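Local structure of takeout-like protein 1 (Epiphyas postvittana, 3E8T) at residues A[101-106]-A[183-188]. The protein probably serves as a carrier of hydrophobic ligands in the insect, holding ubiquinone-8 in a long internal tunnel in the crystal. Sequence-based numbering, arbitrary orientation. Where two conformers were deposited one is given.
With UQ8 (Ubiquinone-8), chain B.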
ATOM      1  N   GLY A 101     -23.144  10.688   4.280  1.00 10.01           N
ATOM      2  CA  GLY A 101     -23.446   9.952   5.496  1.00 10.70           C
ATOM      3  C   GLY A 101     -22.858  10.695   6.689  1.00 10.96           C
ATOM      4  O   GLY A 101     -23.084  11.895   6.912  1.00 10.76           O
ATOM      5  N   ARG A 102     -22.031   9.999   7.450  1.00 12.16           N
ATOM      6  CA  ARG A 102     -21.426  10.595   8.623  1.00 13.67           C
ATOM      7  C   ARG A 102     -20.024  10.069   8.806  1.00 12.71           C
ATOM      8  O   ARG A 102     -19.668   8.986   8.334  1.00 13.49           O
ATOM      9  CB  ARG A 102     -22.155  10.324   9.890  1.00 16.90           C
ATOM     10  CG  ARG A 102     -22.303   8.947  10.182  1.00 17.31           C
ATOM     11  CD  ARG A 102     -23.059   8.655  11.561  1.00 19.98           C
ATOM     12  NE  ARG A 102     -23.275   7.215  11.687  1.00 21.82           N
ATOM     13  CZ  ARG A 102     -22.393   6.334  12.128  1.00 21.20           C
ATOM     14  NH1 ARG A 102     -21.247   6.701  12.675  1.00 23.89           N
ATOM     15  NH2 ARG A 102     -22.704   5.033  12.113  1.00 23.29           N
ATOM     16  N   ILE A 103     -19.232  10.882   9.463  1.00 12.55           N
ATOM     17  CA  ILE A 103     -17.933  10.472   9.904  0.50 12.02           C
ATOM     18  C   ILE A 103     -17.968  10.497  11.422  1.00 12.55           C
ATOM     19  O   ILE A 103     -17.974  11.556  12.032  1.00 12.99           O
ATOM     20  CB  ILE A 103     -16.910  11.407   9.261  0.50 16.03           C
ATOM     21  CG1 ILE A 103     -15.497  11.053   9.668  0.50 16.96           C
ATOM     22  CG2 ILE A 103     -17.277  12.841   9.513  0.50 17.03           C
ATOM     23  CD1 ILE A 103     -15.166   9.731   9.289  0.50 17.43           C
ATOM     24  N   LEU A 104     -18.001   9.303  12.005  1.00 12.99           N
ATOM     25  CA  LEU A 104     -18.111   9.146  13.449  1.00 14.61           C
ATOM     26  C   LEU A 104     -19.393   9.837  13.918  1.00 16.00           C
ATOM     27  O   LEU A 104     -20.504   9.381  13.560  1.00 24.23           O
ATOM     28  CB  LEU A 104     -16.839   9.605  14.143  1.00 14.97           C
ATOM     29  CG  LEU A 104     -15.497   9.090  13.581  1.00 18.39           C
ATOM     30  CD1 LEU A 104     -14.276   9.704  14.319  1.00 17.45           C
ATOM     31  CD2 LEU A 104     -15.377   7.554  13.474  1.00 22.00           C
ATOM     32  N   ILE A 105     -19.344  10.982  14.572  1.00 14.08           N
ATOM     33  CA  ILE A 105     -20.523  11.655  15.097  1.00 14.35           C
ATOM     34  C   ILE A 105     -20.927  12.877  14.290  1.00 15.59           C
ATOM     35  O   ILE A 105     -21.879  13.541  14.680  1.00 18.03           O
ATOM     36  CB  ILE A 105     -20.270  12.073  16.569  1.00 16.02           C
ATOM     37  CG1 ILE A 105     -19.141  13.079  16.711  1.00 15.65           C
ATOM     38  CG2 ILE A 105     -20.039  10.834  17.475  1.00 20.28           C
ATOM     39  CD1 ILE A 105     -19.034  13.699  18.091  1.00 17.79           C
ATOM     40  N   LEU A 106     -20.246  13.188  13.182  1.00 14.13           N
ATOM     41  CA  LEU A 106     -20.606  14.389  12.397  1.00 13.58           C
ATOM     42  C   LEU A 106     -21.141  14.021  11.019  1.00 13.10           C
ATOM     43  O   LEU A 106     -20.576  13.206  10.327  1.00 15.31           O
ATOM     44  CB  LEU A 106     -19.391  15.264  12.171  1.00 17.06           C
ATOM     45  CG  LEU A 106     -18.780  16.058  13.303  1.00 20.21           C
ATOM     46  CD1 LEU A 106     -17.689  16.995  12.691  1.00 20.00           C
ATOM     47  CD2 LEU A 106     -19.852  16.851  14.071  1.00 25.26           C
ATOM     48  N   LYS A 183      -6.287   9.088  14.351  1.00 10.39           N
ATOM     49  CA  LYS A 183      -5.987   7.690  14.568  1.00 10.63           C
ATOM     50  C   LYS A 183      -7.239   6.824  14.453  1.00  9.82           C
ATOM     51  O   LYS A 183      -7.266   5.805  13.778  1.00 10.19           O
ATOM     52  CB  LYS A 183      -5.291   7.485  15.927  1.00 12.05           C
ATOM     53  CG  LYS A 183      -4.876   6.073  16.228  1.00 13.19           C
ATOM     54  CD  LYS A 183      -3.854   5.533  15.288  1.00 13.45           C
ATOM     55  CE  LYS A 183      -3.442   4.136  15.743  1.00 16.37           C
ATOM     56  NZ  LYS A 183      -2.374   3.650  14.844  1.00 18.53           N
ATOM     57  N   GLN A 184      -8.324   7.274  15.083  1.00  9.03           N
ATOM     58  CA  GLN A 184      -9.589   6.571  14.985  1.00  9.76           C
ATOM     59  C   GLN A 184     -10.034   6.475  13.517  1.00 10.19           C
ATOM     60  O   GLN A 184     -10.518   5.441  13.081  1.00 10.89           O
ATOM     61  CB  GLN A 184     -10.641   7.290  15.814  1.00 10.24           C
ATOM     62  CG  GLN A 184     -12.005   6.686  15.683  1.00 10.24           C
ATOM     63  CD  GLN A 184     -13.033   7.280  16.612  1.00 10.93           C
ATOM     64  OE1 GLN A 184     -12.858   8.396  17.080  1.00 10.93           O
ATOM     65  NE2 GLN A 184     -14.107   6.574  16.807  1.00 11.82           N
ATOM     66  N   VAL A 185      -9.927   7.591  12.766  1.00  9.82           N
ATOM     67  CA  VAL A 185     -10.323   7.582  11.377  1.00  9.87           C
ATOM     68  C   VAL A 185      -9.487   6.582  10.593  1.00 10.68           C
ATOM     69  O   VAL A 185     -10.018   5.838   9.763  1.00 10.95           O
ATOM     70  CB  VAL A 185     -10.228   9.025  10.810  1.00 11.57           C
ATOM     71  CG1 VAL A 185     -10.454   9.010   9.287  1.00 12.58           C
ATOM     72  CG2 VAL A 185     -11.290   9.908  11.481  1.00 13.11           C
ATOM     73  N   SER A 186      -8.172   6.524  10.861  1.00 10.49           N
ATOM     74  CA  SER A 186      -7.332   5.559  10.159  1.00 10.89           C
ATOM     75  C   SER A 186      -7.764   4.113  10.462  1.00 11.12           C
ATOM     76  O   SER A 186      -7.737   3.254   9.574  1.00 12.48           O
ATOM     77  CB  SER A 186      -5.855   5.753  10.471  1.00 12.47           C
ATOM     78  OG  SER A 186      -5.477   5.271  11.759  1.00 13.36           O
ATOM     79  N   GLU A 187      -8.150   3.832  11.702  1.00 11.97           N
ATOM     80  CA  GLU A 187      -8.561   2.458  12.058  0.50 12.84           C
ATOM     81  C   GLU A 187      -9.919   2.109  11.475  1.00 13.23           C
ATOM     82  O   GLU A 187     -10.179   0.972  11.128  1.00 16.22           O
ATOM     83  CB  GLU A 187      -8.588   2.252  13.580  0.50 13.89           C
ATOM     84  CG  GLU A 187      -7.222   2.209  14.195  0.50 13.77           C
ATOM     85  CD  GLU A 187      -7.115   1.362  15.489  0.50 15.89           C
ATOM     86  OE1 GLU A 187      -7.972   0.474  15.867  0.50 17.52           O
ATOM     87  OE2 GLU A 187      -6.051   1.612  16.123  0.50 19.47           O
ATOM     88  N   GLU A 188     -10.804   3.067  11.328  1.00 12.15           N
ATOM     89  CA  GLU A 188     -12.115   2.810  10.729  1.00 12.80           C
ATOM     90  C   GLU A 188     -12.067   2.589   9.236  1.00 12.52           C
ATOM     91  O   GLU A 188     -12.782   1.742   8.723  1.00 14.62           O
ATOM     92  CB  GLU A 188     -13.051   3.974  10.982  1.00 13.79           C
ATOM     93  CG  GLU A 188     -13.561   4.005  12.373  1.00 16.38           C
ATOM     94  CD  GLU A 188     -14.705   3.034  12.649  1.00 18.62           C
ATOM     95  OE1 GLU A 188     -15.135   2.281  11.763  1.00 21.66           O
ATOM     96  OE2 GLU A 188     -15.145   3.012  13.807  1.00 22.49           O
TER
HETATM   97  C45 UQ8 B 221     -13.547  11.548   3.353  1.00 41.01           C
HETATM   98  C44 UQ8 B 221     -13.515  11.032   4.793  1.00 39.34           C
HETATM   99  C46 UQ8 B 221     -14.244  12.009   5.677  1.00 40.20           C
HETATM  100  C43 UQ8 B 221     -12.107  10.800   5.312  1.00 39.20           C
HETATM  101  C42 UQ8 B 221     -11.245  10.055   4.282  1.00 36.40           C
HETATM  102  C41 UQ8 B 221     -11.726   8.614   4.171  1.00 33.97           C
HETATM  103  C39 UQ8 B 221     -10.543   7.670   4.139  1.00 33.04           C
HETATM  104  C40 UQ8 B 221     -10.337   6.688   2.988  1.00 37.10           C
HETATM  105  C38 UQ8 B 221      -9.675   7.641   5.197  1.00 29.04           C
HETATM  106  C37 UQ8 B 221      -8.556   6.825   5.277  1.00 27.70           C
HETATM  107  C36 UQ8 B 221      -7.744   7.362   6.456  1.00 27.10           C
HETATM  108  C34 UQ8 B 221      -6.383   6.704   6.592  1.00 26.04           C
HETATM  109  C35 UQ8 B 221      -5.531   7.291   7.517  1.00 27.64           C
HETATM  110  C33 UQ8 B 221      -6.011   5.639   5.775  1.00 24.02           C
HETATM  111  C32 UQ8 B 221      -4.829   4.905   5.792  1.00 27.74           C
HETATM  112  C31 UQ8 B 221      -4.606   4.323   4.371  1.00 25.98           C
HETATM  113  C29 UQ8 B 221      -3.431   3.359   4.290  1.00 27.81           C
HETATM  114  C30 UQ8 B 221      -3.221   2.278   5.397  1.00 29.58           C
HETATM  115  C28 UQ8 B 221      -2.539   3.447   3.226  1.00 30.30           C
HETATM  116  C27 UQ8 B 221      -1.429   2.632   3.039  1.00 29.80           C
HETATM  117  C26 UQ8 B 221      -1.108   2.442   1.550  1.00 29.70           C
HETATM  118  C24 UQ8 B 221       0.247   1.749   1.370  1.00 29.29           C
HETATM  119  C25 UQ8 B 221       1.553   2.478   1.731  1.00 31.99           C
HETATM  120  C23 UQ8 B 221       0.289   0.459   0.887  1.00 28.86           C
HETATM  121  C22 UQ8 B 221       1.426  -0.319   0.653  1.00 31.24           C
HETATM  122  C21 UQ8 B 221       1.042  -1.749   0.274  1.00 33.40           C
HETATM  123  C19 UQ8 B 221       2.181  -2.768   0.336  1.00 34.02           C
HETATM  124  C20 UQ8 B 221       1.696  -4.201   0.118  1.00 34.05           C
HETATM  125  C18 UQ8 B 221       3.374  -2.403  -0.558  1.00 35.70           C
HETATM  126  C17 UQ8 B 221       4.446  -3.502  -0.539  1.00 38.34           C
HETATM  127  C16 UQ8 B 221       5.824  -3.003  -1.005  1.00 42.71           C
HETATM  128  C14 UQ8 B 221       6.705  -4.208  -1.316  1.00 45.11           C
HETATM  129  C15 UQ8 B 221       6.628  -5.445  -0.401  1.00 46.33           C
HETATM  130  C13 UQ8 B 221       7.549  -4.223  -2.424  1.00 46.25           C
HETATM  131  C12 UQ8 B 221       8.351  -5.315  -2.749  1.00 46.77           C
HETATM  132  C11 UQ8 B 221       9.630  -4.934  -3.521  1.00 49.12           C
HETATM  133  C9  UQ8 B 221      10.738  -5.987  -3.329  1.00 50.96           C
HETATM  134  C10 UQ8 B 221      10.191  -7.329  -2.814  1.00 51.64           C
HETATM  135  C8  UQ8 B 221      11.483  -6.162  -4.649  1.00 51.26           C
HETATM  136  C7  UQ8 B 221      11.218  -7.518  -5.310  1.00 62.77           C
HETATM  137  C6  UQ8 B 221      12.102  -8.657  -4.749  1.00 52.06           C
HETATM  138  C1  UQ8 B 221      11.521  -9.899  -4.464  1.00 54.07           C
HETATM  139  C1M UQ8 B 221      10.155 -10.059  -4.695  1.00 59.53           C
HETATM  140  C2  UQ8 B 221      12.272 -10.965  -3.952  1.00 54.90           C
HETATM  141  O2  UQ8 B 221      11.759 -12.060  -3.706  1.00 50.23           O
HETATM  142  C3  UQ8 B 221      13.630 -10.805  -3.723  1.00 53.03           C
HETATM  143  O3  UQ8 B 221      14.359 -11.844  -3.226  1.00 53.28           O
HETATM  144  C3M UQ8 B 221      14.792 -12.691  -4.290  1.00 57.12           C
HETATM  145  C4  UQ8 B 221      14.236  -9.583  -3.989  1.00 51.72           C
HETATM  146  O4  UQ8 B 221      15.575  -9.446  -3.756  1.00 54.07           O
HETATM  147  C4M UQ8 B 221      15.898  -9.826  -2.410  1.00 55.49           C
HETATM  148  C5  UQ8 B 221      13.478  -8.518  -4.495  1.00 57.52           C
HETATM  149  O5  UQ8 B 221      14.046  -7.448  -4.732  1.00 56.03           O
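The tip of a beta-hairpin meets the flank of a long helix in a small, largely apolar contact that illustrates how a hairpin turn of the antiparallel sheet packs on helix 182-211 in the takeout/JHBP fold. Ile103 to Leu106 form a type II' turn between strands 102-103 and 106-111, closed by Leu106 N to Ile103 O (3.0 Å) and Ile103 N to Leu106 O. The turn presents Leu104 to the helix, its CG anti to the carbonyl carbon (chi1 -48°), so that the isobutyl fork meets the extended side chain of Gln184 tip to tip. One prong, Leu104 CD1, lies 3.4 Å from Gln184 OE1, while CD2 lies 3.7 Å from Gln184 NE2; the amide of this exposed residue is thus met by methyls, and no hydrogen bond crosses the interface. Deeper in, Val185 CG2 packs against Leu104 CD1 at 4.1 Å, and Ile103 CD1 comes within 4.5 Å of the same valine methyl. Ile103 also rests on Met174 and Leu178 of helix 168-180. Leu104 CD2 touches CG of Glu188, whose OE1 is hydrogen-bonded to Ser52 OG. An alanine in place of Leu104 would probably weaken the contact, since the fork that meets Gln184, Val185 and Glu188 would be lost, leaving mainly the marginal Ile103–Val185 approach. On another side of the helix, Ser186 CB touches C35 of the ubiquinone-8 tail at 3.3 Å, lining the pocket. Within the hairpin, Arg102 NH1 donates to an in-plane lone pair of Leu104 O, 2.9 Å away and 13° out of the guanidinium plane.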